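Local coordinates for protein mannonate dehydratase (Streptococcus suis, PDB 3BDK) that probably catalyses the dehydration of D-mannonate to 2-dehydro-3-deoxy-D-gluconate, with ferrous iron or manganese as cofactor, in a xylose isomerase-like TIM barrel, at residues 91-96 with 128-133; 123-128 with 199-204. All blocks are in the same frame, centred on the assembly; numbering follows the deposited sequence.

Contact 1: residues 91-96 with 128-133. With DNO (D-mannose), chain C.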
loop_
_atom_site.group_PDB
_atom_site.type_symbol
_atom_site.label_atom_id
_atom_site.label_comp_id
_atom_site.label_asym_id
_atom_site.label_seq_id
_atom_site.Cartn_x
_atom_site.Cartn_y
_atom_site.Cartn_z
ATOM N N ASP A 91 -16.712 -27.573 23.714
ATOM C CA ASP A 91 -17.096 -28.002 25.053
ATOM C C ASP A 91 -16.842 -26.929 26.100
ATOM O O ASP A 91 -17.577 -26.846 27.080
ATOM C CB ASP A 91 -16.376 -29.296 25.440
ATOM C CG ASP A 91 -16.866 -30.499 24.652
ATOM O OD1 ASP A 91 -18.069 -30.536 24.303
ATOM O OD2 ASP A 91 -16.044 -31.415 24.401
ATOM N N ILE A 92 -15.809 -26.110 25.904
ATOM C CA ILE A 92 -15.602 -24.979 26.810
ATOM C C ILE A 92 -16.663 -23.919 26.554
ATOM O O ILE A 92 -17.265 -23.402 27.496
ATOM C CB ILE A 92 -14.191 -24.355 26.722
ATOM C CG1 ILE A 92 -13.133 -25.366 27.163
ATOM C CG2 ILE A 92 -14.112 -23.102 27.599
ATOM C CD1 ILE A 92 -11.714 -25.018 26.726
ATOM N N LYS A 93 -16.890 -23.619 25.275
ATOM C CA LYS A 93 -17.894 -22.644 24.853
ATOM C C LYS A 93 -19.290 -23.023 25.363
ATOM O O LYS A 93 -20.047 -22.148 25.793
ATOM C CB LYS A 93 -17.906 -22.501 23.320
ATOM C CG LYS A 93 -16.822 -21.599 22.695
ATOM C CD LYS A 93 -16.844 -21.725 21.164
ATOM C CE LYS A 93 -15.749 -20.904 20.485
ATOM N NZ LYS A 93 -15.580 -21.244 19.040
ATOM N N GLN A 94 -19.610 -24.320 25.330
ATOM C CA GLN A 94 -20.906 -24.846 25.779
ATOM C C GLN A 94 -21.016 -25.050 27.298
ATOM O O GLN A 94 -22.091 -25.375 27.803
ATOM C CB GLN A 94 -21.199 -26.176 25.091
ATOM C CG GLN A 94 -21.828 -26.074 23.731
ATOM C CD GLN A 94 -21.713 -27.377 22.943
ATOM O OE1 GLN A 94 -22.718 -27.996 22.577
ATOM N NE2 GLN A 94 -20.484 -27.797 22.678
ATOM N N GLY A 95 -19.912 -24.873 28.020
ATOM C CA GLY A 95 -19.868 -25.149 29.462
ATOM C C GLY A 95 -20.160 -26.591 29.886
ATOM O O GLY A 95 -20.748 -26.827 30.950
ATOM N N LYS A 96 -19.754 -27.563 29.074
ATOM C CA LYS A 96 -19.976 -28.978 29.404
ATOM C C LYS A 96 -18.981 -29.477 30.493
ATOM O O LYS A 96 -17.903 -28.885 30.656
ATOM C CB LYS A 96 -19.945 -29.825 28.121
ATOM C CG LYS A 96 -21.010 -29.424 27.083
ATOM C CD LYS A 96 -20.865 -30.194 25.778
ATOM C CE LYS A 96 -21.685 -31.487 25.792
ATOM N NZ LYS A 96 -21.005 -32.616 25.074
ATOM N N VAL A 128 -20.013 -22.509 17.282
ATOM C CA VAL A 128 -20.098 -23.199 15.999
ATOM C C VAL A 128 -19.052 -22.796 14.946
ATOM O O VAL A 128 -18.136 -23.566 14.665
ATOM C CB VAL A 128 -21.531 -23.149 15.405
ATOM C CG1 VAL A 128 -21.684 -24.186 14.315
ATOM C CG2 VAL A 128 -22.560 -23.402 16.473
ATOM N N PHE A 129 -19.197 -21.609 14.360
ATOM C CA PHE A 129 -18.298 -21.129 13.306
ATOM C C PHE A 129 -17.452 -19.984 13.834
ATOM O O PHE A 129 -17.834 -19.349 14.814
ATOM C CB PHE A 129 -19.093 -20.601 12.106
ATOM C CG PHE A 129 -20.281 -21.442 11.732
ATOM C CD1 PHE A 129 -21.548 -21.123 12.207
ATOM C CD2 PHE A 129 -20.135 -22.542 10.894
ATOM C CE1 PHE A 129 -22.662 -21.900 11.866
ATOM C CE2 PHE A 129 -21.232 -23.323 10.552
ATOM C CZ PHE A 129 -22.504 -22.999 11.041
ATOM N N ASP A 130 -16.323 -19.707 13.168
ATOM C CA ASP A 130 -15.510 -18.529 13.492
ATOM C C ASP A 130 -15.766 -17.330 12.577
ATOM O O ASP A 130 -15.268 -16.219 12.812
ATOM C CB ASP A 130 -14.039 -18.884 13.475
ATOM C CG ASP A 130 -13.721 -20.044 14.377
ATOM O OD1 ASP A 130 -12.851 -20.860 13.971
ATOM O OD2 ASP A 130 -14.347 -20.137 15.474
ATOM N N TRP A 131 -16.541 -17.571 11.533
ATOM C CA TRP A 131 -17.015 -16.526 10.646
ATOM C C TRP A 131 -18.016 -17.166 9.694
ATOM O O TRP A 131 -18.094 -18.393 9.585
ATOM C CB TRP A 131 -15.853 -15.886 9.873
ATOM C CG TRP A 131 -15.006 -16.884 9.140
ATOM C CD1 TRP A 131 -13.904 -17.521 9.612
ATOM C CD2 TRP A 131 -15.211 -17.379 7.808
ATOM N NE1 TRP A 131 -13.397 -18.374 8.661
ATOM C CE2 TRP A 131 -14.181 -18.312 7.546
ATOM C CE3 TRP A 131 -16.165 -17.125 6.811
ATOM C CZ2 TRP A 131 -14.068 -18.988 6.322
ATOM C CZ3 TRP A 131 -16.052 -17.810 5.587
ATOM C CH2 TRP A 131 -15.012 -18.724 5.360
ATOM N N THR A 132 -18.773 -16.332 9.001
ATOM C CA THR A 132 -19.749 -16.805 8.045
ATOM C C THR A 132 -19.768 -15.816 6.895
ATOM O O THR A 132 -19.901 -14.605 7.105
ATOM C CB THR A 132 -21.121 -16.873 8.713
ATOM O OG1 THR A 132 -21.075 -17.818 9.786
ATOM C CG2 THR A 132 -22.224 -17.269 7.727
ATOM N N ARG A 133 -19.611 -16.326 5.684
ATOM C CA ARG A 133 -19.796 -15.517 4.505
ATOM C C ARG A 133 -20.794 -16.241 3.622
ATOM O O ARG A 133 -20.917 -17.459 3.708
ATOM C CB ARG A 133 -18.473 -15.306 3.766
ATOM C CG ARG A 133 -17.405 -14.523 4.541
ATOM C CD ARG A 133 -17.896 -13.119 4.971
ATOM N NE ARG A 133 -16.833 -12.350 5.604
ATOM C CZ ARG A 133 -16.668 -12.214 6.919
ATOM N NH1 ARG A 133 -17.517 -12.781 7.772
ATOM N NH2 ARG A 133 -15.644 -11.501 7.382
HETATM C C1 DNO C . -12.001 -14.777 10.002
HETATM C C2 DNO C . -10.467 -14.714 9.936
HETATM C C3 DNO C . -9.756 -16.100 9.824
HETATM C C4 DNO C . -10.002 -17.232 10.874
HETATM C C5 DNO C . -10.150 -16.864 12.381
HETATM C C6 DNO C . -9.683 -18.040 13.248
HETATM O O1 DNO C . -12.674 -13.752 9.885
HETATM O O2 DNO C . -9.950 -13.935 11.029
HETATM O O3 DNO C . -8.349 -15.877 9.783
HETATM O O4 DNO C . -11.095 -18.052 10.440
HETATM O O5 DNO C . -9.400 -15.701 12.768
HETATM O O6 DNO C . -10.816 -18.816 13.646
#
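Lys-93, in the short helix 90-93, faces the irregular loop 128-133, its CA 9.1 Å from that of Val-128; Gly-95, with positive phi, leaves the helical conformation in a Schellman motif. One ion pair joins the segments: Lys-93 NZ stands 3.9 Å from Asp-130 OD2, a long salt bridge in which the two side chains meet roughly at right angles. The lysine bridges the distance because its chain is fully extended beyond CG. Both charged ends have closer partners in the preceding part of the same loop, NZ donating to Met-126 O and OD2 accepting from Asn-124 ND2. The other carboxylate oxygen turns to the bound sugar, Asp-130 OD1 lying 2.9 Å from O6 of D-mannose. Trp-131 approaches the same ligand with the edge of its indole, NE1 being 2.9 Å from the sugar O4 near the ring plane. Further along, Arg-133 NH1 donates to Thr-132 O at 3.1 Å, nearly straight at 168°, although it reaches the carbonyl from above its plane; salt bridges to Asp-222 and Glu-299 also hold this guanidinium. Asp-130 thus links a lysine-and-amide network to the sugar, forming part of the mannose pocket with Trp-131.

Contact 2: residues 123-128 with 199-204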
loop_
_atom_site.group_PDB
_atom_site.type_symbol
_atom_site.label_atom_id
_atom_site.label_comp_id
_atom_site.label_asym_id
_atom_site.label_seq_id
_atom_site.Cartn_x
_atom_site.Cartn_y
_atom_site.Cartn_z
ATOM N N TYR A 123 -7.880 -15.132 20.036
ATOM C CA TYR A 123 -8.777 -16.304 20.147
ATOM C C TYR A 123 -10.211 -15.763 20.151
ATOM O O TYR A 123 -10.419 -14.596 20.490
ATOM C CB TYR A 123 -8.533 -17.061 21.463
ATOM C CG TYR A 123 -8.962 -16.238 22.644
ATOM C CD1 TYR A 123 -10.175 -16.489 23.300
ATOM C CD2 TYR A 123 -8.196 -15.157 23.059
ATOM C CE1 TYR A 123 -10.587 -15.686 24.353
ATOM C CE2 TYR A 123 -8.600 -14.356 24.118
ATOM C CZ TYR A 123 -9.795 -14.625 24.756
ATOM O OH TYR A 123 -10.166 -13.819 25.802
ATOM N N ASN A 124 -11.196 -16.600 19.821
ATOM C CA ASN A 124 -12.615 -16.179 19.855
ATOM C C ASN A 124 -13.493 -16.945 20.841
ATOM O O ASN A 124 -13.053 -17.923 21.436
ATOM C CB ASN A 124 -13.248 -16.242 18.461
ATOM C CG ASN A 124 -13.765 -17.615 18.112
ATOM O OD1 ASN A 124 -14.553 -18.201 18.846
ATOM N ND2 ASN A 124 -13.336 -18.135 16.972
ATOM N N PHE A 125 -14.738 -16.492 20.993
ATOM C CA PHE A 125 -15.747 -17.193 21.788
ATOM C C PHE A 125 -17.076 -17.205 21.029
ATOM O O PHE A 125 -18.080 -16.636 21.465
ATOM C CB PHE A 125 -15.893 -16.566 23.175
ATOM C CG PHE A 125 -16.134 -17.570 24.268
ATOM C CD1 PHE A 125 -15.063 -18.169 24.929
ATOM C CD2 PHE A 125 -17.435 -17.935 24.629
ATOM C CE1 PHE A 125 -15.283 -19.104 25.943
ATOM C CE2 PHE A 125 -17.664 -18.863 25.644
ATOM C CZ PHE A 125 -16.588 -19.447 26.302
ATOM N N MET A 126 -17.054 -17.879 19.886
ATOM C CA MET A 126 -18.119 -17.826 18.930
ATOM C C MET A 126 -18.633 -19.228 18.689
ATOM O O MET A 126 -17.946 -20.064 18.098
ATOM C CB MET A 126 -17.606 -17.220 17.630
ATOM C CG MET A 126 -18.644 -16.422 16.845
ATOM S SD MET A 126 -18.062 -15.893 15.212
ATOM C CE MET A 126 -16.377 -15.383 15.602
ATOM N N PRO A 127 -19.849 -19.505 19.154
ATOM C CA PRO A 127 -20.440 -20.808 18.942
ATOM C C PRO A 127 -20.312 -21.225 17.494
ATOM O O PRO A 127 -20.445 -20.376 16.610
ATOM C CB PRO A 127 -21.903 -20.568 19.268
ATOM C CG PRO A 127 -21.880 -19.476 20.274
ATOM C CD PRO A 127 -20.725 -18.610 19.932
ATOM N N VAL A 128 -20.013 -22.509 17.282
ATOM C CA VAL A 128 -20.098 -23.199 15.999
ATOM C C VAL A 128 -19.052 -22.796 14.946
ATOM O O VAL A 128 -18.136 -23.566 14.665
ATOM C CB VAL A 128 -21.531 -23.149 15.405
ATOM C CG1 VAL A 128 -21.684 -24.186 14.315
ATOM C CG2 VAL A 128 -22.560 -23.402 16.473
ATOM N N GLU A 199 -16.986 -16.319 31.332
ATOM C CA GLU A 199 -16.473 -15.837 32.591
ATOM C C GLU A 199 -15.694 -16.936 33.317
ATOM O O GLU A 199 -14.597 -16.700 33.825
ATOM C CB GLU A 199 -17.608 -15.329 33.449
ATOM C CG GLU A 199 -17.133 -14.377 34.535
ATOM C CD GLU A 199 -18.168 -14.175 35.599
ATOM O OE1 GLU A 199 -19.374 -14.258 35.257
ATOM O OE2 GLU A 199 -17.772 -13.955 36.769
ATOM N N TYR A 200 -16.265 -18.136 33.334
ATOM C CA TYR A 200 -15.629 -19.306 33.897
ATOM C C TYR A 200 -14.267 -19.546 33.261
ATOM O O TYR A 200 -13.276 -19.786 33.960
ATOM C CB TYR A 200 -16.513 -20.523 33.661
ATOM C CG TYR A 200 -16.047 -21.797 34.348
ATOM C CD1 TYR A 200 -16.414 -22.074 35.672
ATOM C CD2 TYR A 200 -15.264 -22.729 33.671
ATOM C CE1 TYR A 200 -16.007 -23.244 36.301
ATOM C CE2 TYR A 200 -14.848 -23.901 34.287
ATOM C CZ TYR A 200 -15.225 -24.160 35.603
ATOM O OH TYR A 200 -14.815 -25.325 36.221
ATOM N N PHE A 201 -14.244 -19.489 31.932
ATOM C CA PHE A 201 -13.027 -19.649 31.124
ATOM C C PHE A 201 -11.992 -18.557 31.414
ATOM O O PHE A 201 -10.817 -18.847 31.580
ATOM C CB PHE A 201 -13.415 -19.666 29.636
ATOM C CG PHE A 201 -12.253 -19.709 28.682
ATOM C CD1 PHE A 201 -11.899 -18.576 27.951
ATOM C CD2 PHE A 201 -11.549 -20.893 28.467
ATOM C CE1 PHE A 201 -10.848 -18.610 27.051
ATOM C CE2 PHE A 201 -10.496 -20.943 27.556
ATOM C CZ PHE A 201 -10.138 -19.798 26.854
ATOM N N ILE A 202 -12.450 -17.313 31.488
ATOM C CA ILE A 202 -11.581 -16.167 31.716
ATOM C C ILE A 202 -10.906 -16.257 33.084
ATOM O O ILE A 202 -9.678 -16.294 33.168
ATOM C CB ILE A 202 -12.343 -14.818 31.541
ATOM C CG1 ILE A 202 -12.633 -14.536 30.060
ATOM C CG2 ILE A 202 -11.590 -13.659 32.150
ATOM C CD1 ILE A 202 -11.414 -14.571 29.110
ATOM N N LYS A 203 -11.690 -16.331 34.156
ATOM C CA LYS A 203 -11.072 -16.292 35.480
ATOM C C LYS A 203 -10.210 -17.512 35.716
ATOM O O LYS A 203 -9.316 -17.474 36.543
ATOM C CB LYS A 203 -12.060 -16.002 36.628
ATOM C CG LYS A 203 -13.300 -16.885 36.694
ATOM C CD LYS A 203 -14.258 -16.452 37.818
ATOM C CE LYS A 203 -14.687 -15.011 37.640
ATOM N NZ LYS A 203 -14.858 -14.695 36.190
ATOM N N ALA A 204 -10.465 -18.567 34.951
ATOM C CA ALA A 204 -9.607 -19.743 34.929
ATOM C C ALA A 204 -8.202 -19.449 34.364
ATOM O O ALA A 204 -7.192 -19.794 34.999
ATOM C CB ALA A 204 -10.270 -20.878 34.139
#
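Tyr-123 and Phe-125, where strand 120-123 gives way to its loop, both point to helix 191-210 and meet Phe-201 there, the closest CA pair being Phe-125 and Phe-201. Of the aromatic contacts, the Phe-125 and Phe-201 rings lie obliquely, centroids 5.9 Å apart and planes at 48°, with Phe-125 CE1 4.0 Å from Phe-201 CD1. Tyr-123 CE1 comes to the edge of the Phe-201 ring, 4.0 Å from its CE1. Phe-201 reaches both because its CG lies anti to the backbone N (chi1 175°), sending the ring from the helix toward the barrel. A van der Waals contact of a methyl with a hydroxyl oxygen adds to this: Ile-202 CD1 sits 3.6 Å from Tyr-123 OH, the two side chains crossing almost perpendicularly. No hydrogen bond crosses between the two segments; within the loop, Met-126 N donates to Asn-124 OD1 at 2.7 Å, closing an Asx turn; the angle of 136° makes this bond markedly bent. Tyr-106 of helix 99-114 meets Phe-201 edge-to-face and also touches Tyr-123, while Leu-194 and Leu-198 pack on Phe-125. Such a buried apolar layer, between the C-terminal end of a parallel strand and an outer helix, is characteristic of a TIM barrel.

Both contacts use the chain that leaves strand 120-123, and their segments overlap at Val-128. Contact 2 is fully buried and largely apolar, seating the start of this loop against helix 191-210; contact 1 is partly buried and charged, joining the loop's later half to helix 90-93 beside the sugar. Polar bonds tie the two together, since the lysine and the aspartate of contact 1 both find partners in the 123-128 segment of contact 2. Apolar packing adds a second connection, with Ile-92 CG2 3.5 Å from Phe-201 CD2. The chemistry therefore changes along one loop, from aromatic rings between strand and helix to ionic and ligand-binding groups at the pocket.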